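Local coordinates for protein probable LacI-family transcriptional regulator (Corynebacterium glutamicum ATCC 13032, PDB 3BIL) that probably acts as a DNA-binding transcription factor of the LacI family that recognises cis-regulatory DNA, at residues A[127-132]-A[149-154]; A[177-182]-A[331-336]; A[188-193]-A[219-224]. One frame throughout, in Å; residues are numbered along the deposited sequence.

Contact 1. Residues A[127-132]-A[149-154]; sequences ICVPNE and VLVDRE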
loop_
_atom_site.group_PDB
_atom_site.type_symbol
_atom_site.label_atom_id
_atom_site.label_comp_id
_atom_site.label_asym_id
_atom_site.label_seq_id
_atom_site.Cartn_x
_atom_site.Cartn_y
_atom_site.Cartn_z
ATOM N N ILE A 127 8.315 16.479 9.115
ATOM C CA ILE A 127 7.991 16.506 7.686
ATOM C C ILE A 127 6.551 16.096 7.565
ATOM O O ILE A 127 6.132 15.081 8.133
ATOM C CB ILE A 127 8.836 15.554 6.884
ATOM C CG1 ILE A 127 10.259 16.096 6.765
ATOM C CG2 ILE A 127 8.218 15.353 5.505
ATOM C CD1 ILE A 127 11.271 15.084 6.262
ATOM N N CYS A 128 5.790 16.873 6.814
ATOM C CA CYS A 128 4.348 16.783 6.939
ATOM C C CYS A 128 3.549 17.148 5.676
ATOM O O CYS A 128 3.962 18.017 4.899
ATOM C CB CYS A 128 3.945 17.651 8.119
ATOM S SG CYS A 128 2.318 18.242 8.021
ATOM N N VAL A 129 2.411 16.469 5.479
ATOM C CA VAL A 129 1.473 16.755 4.377
ATOM C C VAL A 129 0.295 17.520 4.941
ATOM O O VAL A 129 -0.634 16.921 5.470
ATOM C CB VAL A 129 0.943 15.483 3.645
ATOM C CG1 VAL A 129 -0.011 15.875 2.540
ATOM C CG2 VAL A 129 2.082 14.647 3.068
ATOM N N PRO A 130 0.312 18.849 4.803
ATOM C CA PRO A 130 -0.632 19.721 5.477
ATOM C C PRO A 130 -2.054 19.552 4.996
ATOM O O PRO A 130 -2.290 19.546 3.790
ATOM C CB PRO A 130 -0.161 21.113 5.070
ATOM C CG PRO A 130 0.526 20.911 3.773
ATOM C CD PRO A 130 1.235 19.603 3.937
ATOM N N ASN A 131 -2.987 19.400 5.937
ATOM C CA ASN A 131 -4.399 19.700 5.699
ATOM C C ASN A 131 -4.529 21.223 5.727
ATOM O O ASN A 131 -3.894 21.882 6.558
ATOM C CB ASN A 131 -5.264 19.084 6.797
ATOM C CG ASN A 131 -6.719 18.858 6.364
ATOM O OD1 ASN A 131 -7.476 19.808 6.107
ATOM N ND2 ASN A 131 -7.122 17.594 6.313
ATOM N N GLU A 132 -5.318 21.800 4.826
ATOM C CA GLU A 132 -5.466 23.259 4.799
ATOM C C GLU A 132 -6.110 23.825 6.058
ATOM O O GLU A 132 -5.770 24.924 6.498
ATOM C CB GLU A 132 -6.249 23.697 3.571
ATOM C CG GLU A 132 -5.453 23.540 2.307
ATOM C CD GLU A 132 -6.255 23.844 1.067
ATOM O OE1 GLU A 132 -5.702 23.609 -0.035
ATOM O OE2 GLU A 132 -7.417 24.311 1.193
ATOM N N VAL A 149 8.616 21.043 7.617
ATOM C CA VAL A 149 8.718 20.939 6.162
ATOM C C VAL A 149 7.410 20.350 5.677
ATOM O O VAL A 149 6.931 19.354 6.220
ATOM C CB VAL A 149 9.864 19.998 5.717
ATOM C CG1 VAL A 149 9.916 19.912 4.207
ATOM C CG2 VAL A 149 11.211 20.476 6.239
ATOM N N LEU A 150 6.824 20.962 4.663
ATOM C CA LEU A 150 5.623 20.418 4.049
ATOM C C LEU A 150 5.990 19.699 2.743
ATOM O O LEU A 150 6.914 20.123 2.019
ATOM C CB LEU A 150 4.585 21.514 3.799
ATOM C CG LEU A 150 4.149 22.402 4.973
ATOM C CD1 LEU A 150 3.354 23.569 4.459
ATOM C CD2 LEU A 150 3.324 21.650 6.025
ATOM N N VAL A 151 5.293 18.590 2.472
ATOM C CA VAL A 151 5.542 17.781 1.276
ATOM C C VAL A 151 4.283 17.454 0.521
ATOM O O VAL A 151 3.213 17.240 1.133
ATOM C CB VAL A 151 6.231 16.421 1.590
ATOM C CG1 VAL A 151 7.689 16.565 1.530
ATOM C CG2 VAL A 151 5.800 15.867 2.945
ATOM N N ASP A 152 4.429 17.349 -0.805
ATOM C CA ASP A 152 3.329 16.972 -1.704
ATOM C C ASP A 152 2.206 18.034 -1.833
ATOM O O ASP A 152 1.859 18.399 -2.943
ATOM C CB ASP A 152 2.734 15.604 -1.317
ATOM C CG ASP A 152 1.991 14.954 -2.458
ATOM O OD1 ASP A 152 0.814 14.608 -2.255
ATOM O OD2 ASP A 152 2.590 14.787 -3.559
ATOM N N ARG A 153 1.665 18.511 -0.709
ATOM C CA ARG A 153 0.627 19.543 -0.685
ATOM C C ARG A 153 1.138 20.857 -0.130
ATOM O O ARG A 153 1.965 20.880 0.775
ATOM C CB ARG A 153 -0.562 19.101 0.142
ATOM C CG ARG A 153 -1.348 18.041 -0.503
ATOM C CD ARG A 153 -2.517 17.656 0.365
ATOM N NE ARG A 153 -3.126 16.412 -0.105
ATOM C CZ ARG A 153 -3.907 15.624 0.627
ATOM N NH1 ARG A 153 -4.206 15.952 1.881
ATOM N NH2 ARG A 153 -4.395 14.506 0.102
ATOM N N GLU A 154 0.612 21.948 -0.674
ATOM C CA GLU A 154 1.061 23.303 -0.373
ATOM C C GLU A 154 -0.013 24.049 0.425
ATOM O O GLU A 154 -1.211 23.913 0.151
ATOM C CB GLU A 154 1.323 24.075 -1.677
ATOM C CG GLU A 154 2.767 24.133 -2.162
ATOM C CD GLU A 154 3.145 25.496 -2.812
ATOM O OE1 GLU A 154 4.298 25.650 -3.292
ATOM O OE2 GLU A 154 2.304 26.422 -2.849
#
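C128 faces strand 148-151 with both its backbone N and O: N donates to V149 O at 2.8 Å, nearly in line with that carbonyl, and O accepts from V151 N at 2.8 Å, with an N-H...O angle of 150°. This is the pairing of adjacent parallel strands, 126-128 and 148-151, joined through helix 135-143 as a beta-alpha-beta crossover in the periplasmic-binding-protein-like domain of a LacI-type regulator. L150 CA also leans on C128 O, a CA-H...O contact of 3.0 Å. On one face of the sheet I127 and V149 lie side by side, and I127 CG2, anti to the backbone N, touches V151 CG2 at 3.6 Å; helices 79-94 and 296-308 cover this apolar cluster. On the other face C128 SG approaches L150 CD2, whose methyl also meets P130 CD at 3.6 Å. V129, just past its strand, crosses V151 at about a right angle; in the loops that follow, the R153 chain, extended from CG to NE, passes V129 CG1 with its CD at 3.8 Å. The far end of R153 forms a salt bridge through NH1 with E106, and P130 O sits at the edge of the guanidinium, near its plane. The proline ring meets the R153 backbone, with P130 CG 3.3 Å from R153 O.

Contact 2. Residues A[177-182]-A[331-336]; sequences ELLAHN and ESIINS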
loop_
_atom_site.group_PDB
_atom_site.type_symbol
_atom_site.label_atom_id
_atom_site.label_comp_id
_atom_site.label_asym_id
_atom_site.label_seq_id
_atom_site.Cartn_x
_atom_site.Cartn_y
_atom_site.Cartn_z
ATOM N N GLU A 177 -0.579 15.567 -24.748
ATOM C CA GLU A 177 0.071 15.511 -26.066
ATOM C C GLU A 177 -0.078 14.151 -26.704
ATOM O O GLU A 177 -0.562 14.045 -27.823
ATOM C CB GLU A 177 1.549 15.935 -26.006
ATOM C CG GLU A 177 1.835 17.347 -26.551
ATOM C CD GLU A 177 1.297 17.556 -27.993
ATOM O OE1 GLU A 177 1.777 16.855 -28.929
ATOM O OE2 GLU A 177 0.391 18.418 -28.191
ATOM N N LEU A 178 0.289 13.115 -25.953
ATOM C CA LEU A 178 0.174 11.732 -26.379
ATOM C C LEU A 178 -1.243 11.302 -26.676
ATOM O O LEU A 178 -1.470 10.582 -27.660
ATOM C CB LEU A 178 0.801 10.820 -25.315
ATOM C CG LEU A 178 1.036 9.336 -25.623
ATOM C CD1 LEU A 178 1.938 9.159 -26.825
ATOM C CD2 LEU A 178 1.645 8.637 -24.431
ATOM N N LEU A 179 -2.209 11.715 -25.843
ATOM C CA LEU A 179 -3.622 11.404 -26.155
ATOM C C LEU A 179 -4.010 12.061 -27.469
ATOM O O LEU A 179 -4.670 11.429 -28.328
ATOM C CB LEU A 179 -4.615 11.749 -25.006
ATOM C CG LEU A 179 -4.332 10.916 -23.737
ATOM C CD1 LEU A 179 -4.875 11.480 -22.433
ATOM C CD2 LEU A 179 -4.630 9.430 -23.927
ATOM N N ALA A 180 -3.571 13.304 -27.642
ATOM C CA ALA A 180 -3.932 14.052 -28.844
ATOM C C ALA A 180 -3.374 13.416 -30.126
ATOM O O ALA A 180 -4.142 13.224 -31.083
ATOM C CB ALA A 180 -3.503 15.476 -28.724
ATOM N N HIS A 181 -2.068 13.065 -30.146
ATOM C CA HIS A 181 -1.498 12.403 -31.310
ATOM C C HIS A 181 -2.145 11.097 -31.630
ATOM O O HIS A 181 -2.193 10.720 -32.786
ATOM C CB HIS A 181 -0.003 12.188 -31.166
ATOM C CG HIS A 181 0.762 13.475 -31.115
ATOM N ND1 HIS A 181 1.960 13.607 -30.445
ATOM C CD2 HIS A 181 0.459 14.706 -31.600
ATOM C CE1 HIS A 181 2.378 14.857 -30.552
ATOM N NE2 HIS A 181 1.481 15.545 -31.240
ATOM N N ASN A 182 -2.650 10.398 -30.620
ATOM C CA ASN A 182 -3.305 9.117 -30.844
ATOM C C ASN A 182 -4.794 9.181 -31.172
ATOM O O ASN A 182 -5.459 8.115 -31.302
ATOM C CB ASN A 182 -3.070 8.224 -29.644
ATOM C CG ASN A 182 -1.680 7.576 -29.671
ATOM O OD1 ASN A 182 -1.458 6.619 -30.418
ATOM N ND2 ASN A 182 -0.745 8.087 -28.836
ATOM N N GLU A 331 1.592 0.595 -22.170
ATOM C CA GLU A 331 0.716 0.167 -23.277
ATOM C C GLU A 331 -0.818 0.374 -23.166
ATOM O O GLU A 331 -1.586 -0.386 -23.759
ATOM C CB GLU A 331 1.031 -1.274 -23.661
ATOM C CG GLU A 331 2.071 -1.401 -24.784
ATOM C CD GLU A 331 3.478 -1.785 -24.294
ATOM O OE1 GLU A 331 4.470 -1.241 -24.859
ATOM O OE2 GLU A 331 3.581 -2.633 -23.362
ATOM N N SER A 332 -1.268 1.408 -22.451
ATOM C CA SER A 332 -2.707 1.598 -22.217
ATOM C C SER A 332 -3.402 2.699 -23.074
ATOM O O SER A 332 -4.494 3.158 -22.728
ATOM C CB SER A 332 -2.949 1.830 -20.731
ATOM O OG SER A 332 -2.114 2.833 -20.189
ATOM N N ILE A 333 -2.776 3.098 -24.186
ATOM C CA ILE A 333 -3.326 4.061 -25.125
ATOM C C ILE A 333 -3.544 3.370 -26.469
ATOM O O ILE A 333 -2.594 2.889 -27.070
ATOM C CB ILE A 333 -2.337 5.213 -25.394
ATOM C CG1 ILE A 333 -1.814 5.861 -24.098
ATOM C CG2 ILE A 333 -2.941 6.227 -26.361
ATOM C CD1 ILE A 333 -2.855 6.386 -23.187
ATOM N N ILE A 334 -4.791 3.331 -26.934
ATOM C CA ILE A 334 -5.127 2.885 -28.292
ATOM C C ILE A 334 -4.637 3.871 -29.345
ATOM O O ILE A 334 -4.649 5.075 -29.127
ATOM C CB ILE A 334 -6.653 2.786 -28.485
ATOM C CG1 ILE A 334 -7.263 1.803 -27.494
ATOM C CG2 ILE A 334 -6.999 2.296 -29.875
ATOM C CD1 ILE A 334 -7.841 2.459 -26.319
ATOM N N ASN A 335 -4.203 3.358 -30.493
ATOM C CA ASN A 335 -4.115 4.198 -31.677
ATOM C C ASN A 335 -5.349 4.116 -32.608
ATOM O O ASN A 335 -5.596 3.078 -33.240
ATOM C CB ASN A 335 -2.832 3.966 -32.458
ATOM C CG ASN A 335 -2.514 5.142 -33.354
ATOM O OD1 ASN A 335 -2.067 4.991 -34.489
ATOM N ND2 ASN A 335 -2.793 6.333 -32.853
ATOM N N SER A 336 -6.097 5.226 -32.690
ATOM C CA SER A 336 -7.274 5.359 -33.570
ATOM C C SER A 336 -7.002 5.987 -34.951
ATOM O O SER A 336 -6.329 7.017 -35.072
ATOM C CB SER A 336 -8.374 6.137 -32.852
ATOM O OG SER A 336 -8.809 5.396 -31.730
#
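N182 carries this contact, its side chain set between the end of helix 169-181 and I333, I334 and N335 of the C-terminal tail. It is the first residue past the helix to leave helical angles. Its CB lies 3.6 Å from I334 O. The first torsion (chi1 -80°) puts CG anti to the carbonyl carbon and beside the backbone N, where I333 CG2 lies against both CG and ND2 of N182, 3.8 Å from each; the two side chains cross at about a right angle. The amide then divides its two ends. ND2 turns back to its own helix and donates to L178 O at 2.9 Å, with an N-H...O angle of 162° and the acceptor close to the amide plane. L178 O takes a second bond from N182 N, and the two donors arrive from opposite faces of its plane. OD1 is directed to the tail, 2.8 Å from N335 ND2, and the two amide planes are nearly perpendicular, 88° apart. Beside these amides L179 CD2 touches I333 CD1 at 3.6 Å, so that the tail isoleucine spans from amide to leucine; strand 272-276 also packs on both residues. The backbone closes the far end, S336 N donating to N182 O at 3.3 Å, although S336 is poorly ordered. The arrangement joins the helix end to the last modelled residues of the C-terminal lobe, near the protein surface. Chemically, the bond from ND2 to L178 O fixes which end of the N182 amide faces the helix and leaves its oxygen turned to the tail; with partial negative charge expected at a helix C terminus, the donor is likely to be favoured there.

Contact 3. Residues A[188-193]-A[219-224]; sequences GYLSGP and LVFLGG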
loop_
_atom_site.group_PDB
_atom_site.type_symbol
_atom_site.label_atom_id
_atom_site.label_comp_id
_atom_site.label_asym_id
_atom_site.label_seq_id
_atom_site.Cartn_x
_atom_site.Cartn_y
_atom_site.Cartn_z
ATOM N N GLY A 188 -11.865 11.722 -20.435
ATOM C CA GLY A 188 -12.529 11.891 -19.167
ATOM C C GLY A 188 -11.477 12.024 -18.092
ATOM O O GLY A 188 -10.888 11.043 -17.663
ATOM N N TYR A 189 -11.231 13.233 -17.634
ATOM C CA TYR A 189 -10.252 13.419 -16.587
ATOM C C TYR A 189 -10.960 13.312 -15.263
ATOM O O TYR A 189 -12.008 13.921 -15.026
ATOM C CB TYR A 189 -9.518 14.746 -16.719
ATOM C CG TYR A 189 -8.571 15.069 -15.553
ATOM C CD1 TYR A 189 -7.257 14.603 -15.553
ATOM C CD2 TYR A 189 -8.984 15.865 -14.470
ATOM C CE1 TYR A 189 -6.408 14.884 -14.530
ATOM C CE2 TYR A 189 -8.114 16.146 -13.411
ATOM C CZ TYR A 189 -6.840 15.634 -13.456
ATOM O OH TYR A 189 -5.950 15.886 -12.467
ATOM N N LEU A 190 -10.383 12.506 -14.398
ATOM C CA LEU A 190 -11.013 12.184 -13.161
ATOM C C LEU A 190 -10.216 12.884 -12.078
ATOM O O LEU A 190 -9.162 12.428 -11.653
ATOM C CB LEU A 190 -11.117 10.655 -13.016
ATOM C CG LEU A 190 -11.857 10.079 -11.814
ATOM C CD1 LEU A 190 -13.333 10.254 -12.025
ATOM C CD2 LEU A 190 -11.544 8.609 -11.573
ATOM N N SER A 191 -10.727 14.034 -11.675
ATOM C CA SER A 191 -10.109 14.902 -10.671
ATOM C C SER A 191 -9.985 14.294 -9.290
ATOM O O SER A 191 -10.606 13.259 -8.960
ATOM C CB SER A 191 -10.934 16.190 -10.571
ATOM O OG SER A 191 -10.463 17.062 -9.582
ATOM N N GLY A 192 -9.158 14.945 -8.490
ATOM C CA GLY A 192 -9.088 14.692 -7.066
ATOM C C GLY A 192 -9.714 15.829 -6.268
ATOM O O GLY A 192 -10.126 16.855 -6.835
ATOM N N PRO A 193 -9.787 15.655 -4.935
ATOM C CA PRO A 193 -10.408 16.632 -4.038
ATOM C C PRO A 193 -9.991 18.048 -4.403
ATOM O O PRO A 193 -8.795 18.331 -4.519
ATOM C CB PRO A 193 -9.851 16.254 -2.655
ATOM C CG PRO A 193 -8.850 15.110 -2.892
ATOM C CD PRO A 193 -9.235 14.507 -4.197
ATOM N N LEU A 219 -13.986 16.259 -20.904
ATOM C CA LEU A 219 -14.872 15.964 -19.751
ATOM C C LEU A 219 -14.102 15.925 -18.448
ATOM O O LEU A 219 -13.026 15.407 -18.422
ATOM C CB LEU A 219 -15.549 14.657 -19.964
ATOM C CG LEU A 219 -16.065 14.711 -21.384
ATOM C CD1 LEU A 219 -16.567 13.369 -21.801
ATOM C CD2 LEU A 219 -17.162 15.766 -21.462
ATOM N N VAL A 220 -14.653 16.485 -17.381
ATOM C CA VAL A 220 -13.978 16.548 -16.098
ATOM C C VAL A 220 -14.930 16.071 -15.018
ATOM O O VAL A 220 -16.041 16.590 -14.905
ATOM C CB VAL A 220 -13.663 17.991 -15.713
ATOM C CG1 VAL A 220 -13.386 18.075 -14.206
ATOM C CG2 VAL A 220 -12.473 18.539 -16.502
ATOM N N PHE A 221 -14.513 15.100 -14.219
ATOM C CA PHE A 221 -15.268 14.737 -13.024
ATOM C C PHE A 221 -14.511 15.202 -11.784
ATOM O O PHE A 221 -13.307 14.959 -11.666
ATOM C CB PHE A 221 -15.514 13.232 -12.974
ATOM C CG PHE A 221 -16.417 12.809 -11.848
ATOM C CD1 PHE A 221 -17.787 12.559 -12.085
ATOM C CD2 PHE A 221 -15.908 12.673 -10.523
ATOM C CE1 PHE A 221 -18.662 12.152 -10.999
ATOM C CE2 PHE A 221 -16.741 12.300 -9.464
ATOM C CZ PHE A 221 -18.127 12.024 -9.702
ATOM N N LEU A 222 -15.189 15.883 -10.868
ATOM C CA LEU A 222 -14.515 16.332 -9.633
ATOM C C LEU A 222 -14.681 15.305 -8.519
ATOM O O LEU A 222 -15.675 15.310 -7.816
ATOM C CB LEU A 222 -14.996 17.710 -9.171
ATOM C CG LEU A 222 -14.991 18.811 -10.229
ATOM C CD1 LEU A 222 -15.621 20.102 -9.672
ATOM C CD2 LEU A 222 -13.573 19.087 -10.748
ATOM N N GLY A 223 -13.694 14.430 -8.375
ATOM C CA GLY A 223 -13.731 13.329 -7.428
ATOM C C GLY A 223 -13.364 13.765 -6.024
ATOM O O GLY A 223 -13.584 14.924 -5.641
ATOM N N GLY A 224 -12.803 12.835 -5.261
ATOM C CA GLY A 224 -12.619 13.031 -3.830
ATOM C C GLY A 224 -11.680 12.045 -3.163
ATOM O O GLY A 224 -10.471 12.066 -3.400
#
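L190 and F221 lie side by side and point the same way from neighbouring strands, the leucine CD1 meeting F221 CB at 3.8 Å and the ring atom CD2 of F221 at the same distance. As a bridged pair they leave the same face of the sheet, and in both CG is anti to the backbone N (chi1 near -175°), which keeps the two side chains alongside each other; L237 of helix 227-239 packs on both. The methyl comes to the F221 ring obliquely. Y189 and V220 leave from the other face, against helix 197-212. The Y189 ring is stacked there with F206 and meets F246 edge-to-face. These strands, 187-190 and 219-221, are the two ends of a beta-alpha-beta unit whose connecting helix is 197-212, and strand 219-221 is the outermost on this side of the sheet within the chain. They run parallel with a 22° angle between their directions. Y189 N donates to L219 O at 2.9 Å, and Y189 O receives F221 N at 2.9 Å in a nearly straight bond (171°). Further on, S191 directs its CB toward segment 219-224, and its OG, 3.9 Å from L222 CD2, donates to G192 O at 2.8 Å in the carbonyl plane, on a lone pair. G223 N reaches S191 O in a weak bond of 3.4 Å.

In the fold
From the N terminus, contact 1 comes first: it closes a short loop through helix 135-143, pairing neighbouring strands in one half of the sheet. The chain then passes through strand 163-167 to helix 169-181, whose end opens contact 2. That contact closes only at the C-terminal tail, and contact 3 falls wholly within the long span between, closing its own loop through helix 197-212 at the opposite half of the sheet. Contacts 1 and 3 come within about 5 Å at their nearest atoms, and E132 of contact 1 forms a salt bridge with R200 of helix 197-212. Contact 2, on the far side of the chain's centre from contact 1, ties the end of helix 169-181 to the C-terminal tail.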